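Local coordinates for protein 3-phytase (Klebsiella pneumoniae, PDB 2WNH) that probably hydrolyses phytate (myo-inositol hexakisphosphate), releasing phosphate first from its 3-position, as a phytase of the histidine acid phosphatase family, at residues V19-R24 and G318-L323; H25-P30 and T57-A62. The protein carries 3 engineered substitutions. All blocks are in the same frame, centred on the assembly; numbering follows the deposited sequence.

Interaction 1: V19-R24 and G318-L323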
loop_
_atom_site.group_PDB
_atom_site.type_symbol
_atom_site.label_atom_id
_atom_site.label_comp_id
_atom_site.label_asym_id
_atom_site.label_seq_id
_atom_site.Cartn_x
_atom_site.Cartn_y
_atom_site.Cartn_z
ATOM N N VAL B 19 17.488 14.967 16.613
ATOM C CA VAL B 19 16.762 16.142 16.156
ATOM C C VAL B 19 16.024 16.770 17.336
ATOM O O VAL B 19 15.353 16.082 18.117
ATOM C CB VAL B 19 15.707 15.766 15.063
ATOM C CG1 VAL B 19 14.927 17.015 14.621
ATOM C CG2 VAL B 19 16.357 15.101 13.826
ATOM N N VAL B 20 16.144 18.097 17.466
ATOM C CA VAL B 20 15.292 18.857 18.389
ATOM C C VAL B 20 14.564 19.887 17.543
ATOM O O VAL B 20 15.203 20.681 16.843
ATOM C CB VAL B 20 16.128 19.589 19.496
ATOM C CG1 VAL B 20 15.260 20.559 20.313
ATOM C CG2 VAL B 20 16.798 18.564 20.408
ATOM N N GLU B 21 13.237 19.853 17.589
ATOM C CA GLU B 21 12.426 20.726 16.745
ATOM C C GLU B 21 11.385 21.515 17.545
ATOM O O GLU B 21 10.708 20.957 18.445
ATOM C CB GLU B 21 11.718 19.870 15.690
ATOM C CG GLU B 21 10.859 20.652 14.706
ATOM C CD GLU B 21 10.442 19.810 13.514
ATOM O OE1 GLU B 21 10.446 18.578 13.627
ATOM O OE2 GLU B 21 10.165 20.389 12.441
ATOM N N LEU B 22 11.297 22.811 17.217
ATOM C CA LEU B 22 10.313 23.730 17.791
ATOM C C LEU B 22 9.414 24.227 16.662
ATOM O O LEU B 22 9.838 25.052 15.851
ATOM C CB LEU B 22 11.019 24.920 18.490
ATOM C CG LEU B 22 10.072 25.992 19.091
ATOM C CD1 LEU B 22 9.172 25.411 20.207
ATOM C CD2 LEU B 22 10.846 27.214 19.601
ATOM N N SER B 23 8.166 23.758 16.655
ATOM C CA SER B 23 7.205 24.037 15.607
ATOM C C SER B 23 6.185 25.061 16.076
ATOM O O SER B 23 5.779 25.032 17.239
ATOM C CB SER B 23 6.441 22.755 15.267
ATOM O OG SER B 23 5.484 22.974 14.227
ATOM N N ARG B 24 5.738 25.920 15.155
ATOM C CA ARG B 24 4.568 26.750 15.395
ATOM C C ARG B 24 3.358 25.868 15.157
ATOM O O ARG B 24 3.414 24.915 14.358
ATOM C CB ARG B 24 4.526 27.947 14.412
ATOM C CG ARG B 24 3.429 28.956 14.761
ATOM C CD ARG B 24 3.245 30.042 13.697
ATOM N NE ARG B 24 2.023 30.821 14.008
ATOM C CZ ARG B 24 1.478 31.747 13.215
ATOM N NH1 ARG B 24 2.046 32.062 12.060
ATOM N NH2 ARG B 24 0.339 32.348 13.579
ATOM N N GLY B 318 2.770 26.223 10.994
ATOM C CA GLY B 318 3.423 24.931 10.837
ATOM C C GLY B 318 4.902 25.006 10.462
ATOM O O GLY B 318 5.495 23.991 10.111
ATOM N N SER B 319 5.511 26.191 10.543
ATOM C CA SER B 319 6.945 26.325 10.304
ATOM C C SER B 319 7.701 25.858 11.558
ATOM O O SER B 319 7.097 25.721 12.624
ATOM C CB SER B 319 7.292 27.784 9.998
ATOM O OG SER B 319 7.094 28.597 11.154
ATOM N N SER B 320 8.997 25.581 11.437
ATOM C CA SER B 320 9.751 25.147 12.618
ATOM C C SER B 320 11.220 25.531 12.581
ATOM O O SER B 320 11.785 25.730 11.513
ATOM C CB SER B 320 9.603 23.646 12.861
ATOM O OG SER B 320 10.283 22.904 11.876
ATOM N N LEU B 321 11.784 25.640 13.788
ATOM C CA LEU B 321 13.201 25.836 14.036
ATOM C C LEU B 321 13.752 24.463 14.425
ATOM O O LEU B 321 13.200 23.781 15.299
ATOM C CB LEU B 321 13.352 26.828 15.201
ATOM C CG LEU B 321 14.742 27.319 15.553
ATOM C CD1 LEU B 321 15.429 27.969 14.347
ATOM C CD2 LEU B 321 14.567 28.344 16.686
ATOM N N VAL B 322 14.836 24.054 13.777
ATOM C CA VAL B 322 15.394 22.729 14.015
ATOM C C VAL B 322 16.860 22.797 14.412
ATOM O O VAL B 322 17.649 23.487 13.754
ATOM C CB VAL B 322 15.243 21.797 12.779
ATOM C CG1 VAL B 322 15.865 20.411 13.085
ATOM C CG2 VAL B 322 13.774 21.661 12.355
ATOM N N LEU B 323 17.225 22.008 15.432
ATOM C CA LEU B 323 18.636 21.717 15.730
ATOM C C LEU B 323 18.878 20.224 15.475
ATOM O O LEU B 323 18.126 19.385 15.975
ATOM C CB LEU B 323 18.935 21.987 17.200
ATOM C CG LEU B 323 18.488 23.327 17.783
ATOM C CD1 LEU B 323 18.776 23.351 19.302
ATOM C CD2 LEU B 323 19.158 24.478 17.067
HETATM O O HOH W 1 6.077 21.828 11.783
#
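Val20 and Leu323 face each other as a hydrogen-bonded antiparallel pair, Val20 N reaching Leu323 O at 2.8 Å and Leu323 N returning the same distance to Val20 O. Two residues on, Leu22 and Leu321 repeat the exchange, and Arg24 N bonds Ser319 O at 2.9 Å, beyond the start of strand 320-328. Val19, Glu21 and Ser23 turn their backbone groups the other way, to Arg283, Leu285 and Leu287, so segment 19-24 is hydrogen-bonded along both edges. Buried polar side chains sit on the Glu21 face. Ser320 OG, placed by chi1 of 70° between its own N and carbonyl carbon, donates to the anti lone pair of Glu21 OE2 over 2.6 Å; Gln341 also bonds this hydroxyl. Lys67 forms a salt bridge to OE2, while Trp284 bonds OE1. Ser23 OG donates to Arg24 O and accepts from a water that also donates to Gly318 O; the water oxygen is 2.8 Å from both Ser23 OG and Gly318 O. Arg24 sends its guanidinium away, to Ile315 O and Glu212. Leu22 and Leu321, on the other face, pack against helices 256-274 and 291-301. This is the central mixed sheet sandwiched by helices of the alpha/beta domain in histidine acid phosphatases.

Interaction 2: H25-P30 and T57-A62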
loop_
_atom_site.group_PDB
_atom_site.type_symbol
_atom_site.label_atom_id
_atom_site.label_comp_id
_atom_site.label_asym_id
_atom_site.label_seq_id
_atom_site.Cartn_x
_atom_site.Cartn_y
_atom_site.Cartn_z
ATOM N N HIS B 25 2.256 26.188 15.821
ATOM C CA HIS B 25 0.989 25.549 15.457
ATOM C C HIS B 25 0.630 25.853 13.987
ATOM O O HIS B 25 1.195 26.763 13.362
ATOM C CB HIS B 25 -0.107 25.990 16.424
ATOM C CG HIS B 25 -0.323 27.466 16.435
ATOM N ND1 HIS B 25 -0.930 28.142 15.398
ATOM C CD2 HIS B 25 -0.004 28.401 17.366
ATOM C CE1 HIS B 25 -0.977 29.434 15.688
ATOM N NE2 HIS B 25 -0.421 29.616 16.875
ATOM N N GLY B 26 -0.261 25.045 13.425
ATOM C CA GLY B 26 -0.748 25.265 12.066
ATOM C C GLY B 26 -1.768 26.392 11.987
ATOM O O GLY B 26 -1.990 27.129 12.958
ATOM N N ILE B 27 -2.380 26.523 10.812
ATOM C CA ILE B 27 -3.338 27.602 10.543
ATOM C C ILE B 27 -4.506 27.640 11.538
ATOM O O ILE B 27 -5.107 26.618 11.854
ATOM C CB ILE B 27 -3.866 27.502 9.090
ATOM C CG1 ILE B 27 -2.687 27.547 8.098
ATOM C CG2 ILE B 27 -4.944 28.579 8.801
ATOM C CD1 ILE B 27 -3.031 26.952 6.749
ATOM N N ARG B 28 -4.794 28.841 12.056
ATOM C CA ARG B 28 -5.957 29.084 12.933
ATOM C C ARG B 28 -6.691 30.329 12.411
ATOM O O ARG B 28 -6.074 31.156 11.721
ATOM C CB ARG B 28 -5.504 29.398 14.373
ATOM C CG ARG B 28 -4.411 30.457 14.449
ATOM C CD ARG B 28 -4.382 31.103 15.843
ATOM N NE ARG B 28 -3.390 32.175 15.897
ATOM C CZ ARG B 28 -3.556 33.383 15.360
ATOM N NH1 ARG B 28 -4.696 33.718 14.746
ATOM N NH2 ARG B 28 -2.570 34.278 15.457
ATOM N N PRO B 29 -7.991 30.467 12.762
ATOM C CA PRO B 29 -8.671 31.755 12.528
ATOM C C PRO B 29 -8.086 32.744 13.528
ATOM O O PRO B 29 -7.298 32.347 14.401
ATOM C CB PRO B 29 -10.130 31.456 12.894
ATOM C CG PRO B 29 -10.229 29.914 12.907
ATOM C CD PRO B 29 -8.877 29.497 13.417
ATOM N N PRO B 30 -8.485 34.030 13.446
ATOM C CA PRO B 30 -8.039 34.964 14.484
ATOM C C PRO B 30 -8.391 34.426 15.871
ATOM O O PRO B 30 -9.363 33.700 16.025
ATOM C CB PRO B 30 -8.877 36.238 14.192
ATOM C CG PRO B 30 -9.990 35.787 13.310
ATOM C CD PRO B 30 -9.392 34.673 12.480
ATOM N N THR B 57 -7.428 24.807 12.213
ATOM C CA THR B 57 -8.435 24.507 11.186
ATOM C C THR B 57 -8.144 23.151 10.546
ATOM O O THR B 57 -7.018 22.654 10.649
ATOM C CB THR B 57 -8.459 25.562 10.075
ATOM O OG1 THR B 57 -7.283 25.450 9.264
ATOM C CG2 THR B 57 -8.549 26.979 10.671
ATOM N N GLY B 58 -9.147 22.581 9.859
ATOM C CA GLY B 58 -8.952 21.294 9.192
ATOM C C GLY B 58 -7.882 21.426 8.116
ATOM O O GLY B 58 -7.006 20.570 7.980
ATOM N N HIS B 59 -7.951 22.497 7.331
ATOM C CA HIS B 59 -6.945 22.760 6.312
ATOM C C HIS B 59 -5.550 22.895 6.959
ATOM O O HIS B 59 -4.532 22.373 6.446
ATOM C CB HIS B 59 -7.341 24.022 5.536
ATOM C CG HIS B 59 -6.388 24.410 4.445
ATOM N ND1 HIS B 59 -6.695 24.240 3.111
ATOM C CD2 HIS B 59 -5.170 25.012 4.481
ATOM C CE1 HIS B 59 -5.699 24.709 2.373
ATOM N NE2 HIS B 59 -4.764 25.185 3.180
ATOM N N GLY B 60 -5.520 23.561 8.113
ATOM C CA GLY B 60 -4.285 23.660 8.915
ATOM C C GLY B 60 -3.750 22.292 9.301
ATOM O O GLY B 60 -2.551 22.038 9.175
ATOM N N TYR B 61 -4.627 21.415 9.784
ATOM C CA TYR B 61 -4.197 20.048 10.141
ATOM C C TYR B 61 -3.624 19.355 8.897
ATOM O O TYR B 61 -2.532 18.776 8.956
ATOM C CB TYR B 61 -5.391 19.268 10.682
ATOM C CG TYR B 61 -5.037 17.982 11.386
ATOM C CD1 TYR B 61 -4.758 16.820 10.662
ATOM C CD2 TYR B 61 -4.994 17.920 12.789
ATOM C CE1 TYR B 61 -4.451 15.628 11.314
ATOM C CE2 TYR B 61 -4.665 16.717 13.457
ATOM C CZ TYR B 61 -4.410 15.580 12.690
ATOM O OH TYR B 61 -4.077 14.404 13.306
ATOM N N ALA B 62 -4.356 19.412 7.777
ATOM C CA ALA B 62 -3.907 18.779 6.526
ATOM C C ALA B 62 -2.542 19.274 6.066
ATOM O O ALA B 62 -1.707 18.483 5.676
ATOM C CB ALA B 62 -4.940 18.956 5.418
HETATM O O HOH W 2 -1.156 24.598 8.923
#
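Ile27 and Gly60 bring their backbones together, with CA atoms 4.4 Å apart, where the irregular loop 25-30 passes the first turn of helix 58-77. A single direct backbone hydrogen bond crosses: Thr57 N to Ile27 O at 3.0 Å, nearly straight at 172°. A water makes a second link, accepting from Ile27 N at 3.0 Å and donating to Gly60 O at 2.9 Å. Thr57 is the N-cap of the helix, its OG1 accepting from Gly60 N and also bonded to Glu220, so the residue that holds the loop through its N starts the helix through its side chain. Residues 25-30 belong to the RHGxRxP signature of histidine acid phosphatases, whose histidine is the phosphate-accepting nucleophile in relatives; His25 probably has that role here. Its ND1 donates to Gly26 O over 2.8 Å, in the plane of the ring and on a carbonyl lone pair, which fixes how the imidazole is turned. Ile27 is the loop's main apolar contact with the helix. CG1 lies anti to the carbonyl carbon (chi1 -57°), and CD1 at its tip meets the edge of the His59 ring, 3.7 Å from CD2, while Ile27 CB rests 3.9 Å from Gly60 CA. Without a side chain, Gly60 lets the loop come in this close. Thr57 CG2 lies farther along the loop, 3.7 Å from Pro29 CD, the two side chains running past each other in opposite directions. His59 bonds at both ring nitrogens, ND1 to Asp110 of the second subunit and NE2 to Leu348 O, a pairing with two acceptors that would suit a protonated ring.

Interaction 1 runs directly into interaction 2: strand 14-24 ends at Arg24 and loop 25-30 begins with the next residue. The centres lie about 17 Å apart, and Gly318 N meets His25 O at 2.9 Å, probably as a hydrogen bond. In sequence, interaction 2 is nested inside the long loop that interaction 1 closes, with 57-62 following 27 residues after the signature loop and 318-323 returning much later. Helix 58-77 serves both, its start against the loop, its later turns over the Glu21 face of the sheet. Glu212 likewise joins them, bridging to Arg24 and touching Arg28. The C-terminal end of an interior strand and the start of helix 58-77 thus both meet the probable catalytic loop, which is consistent with their helping to position it.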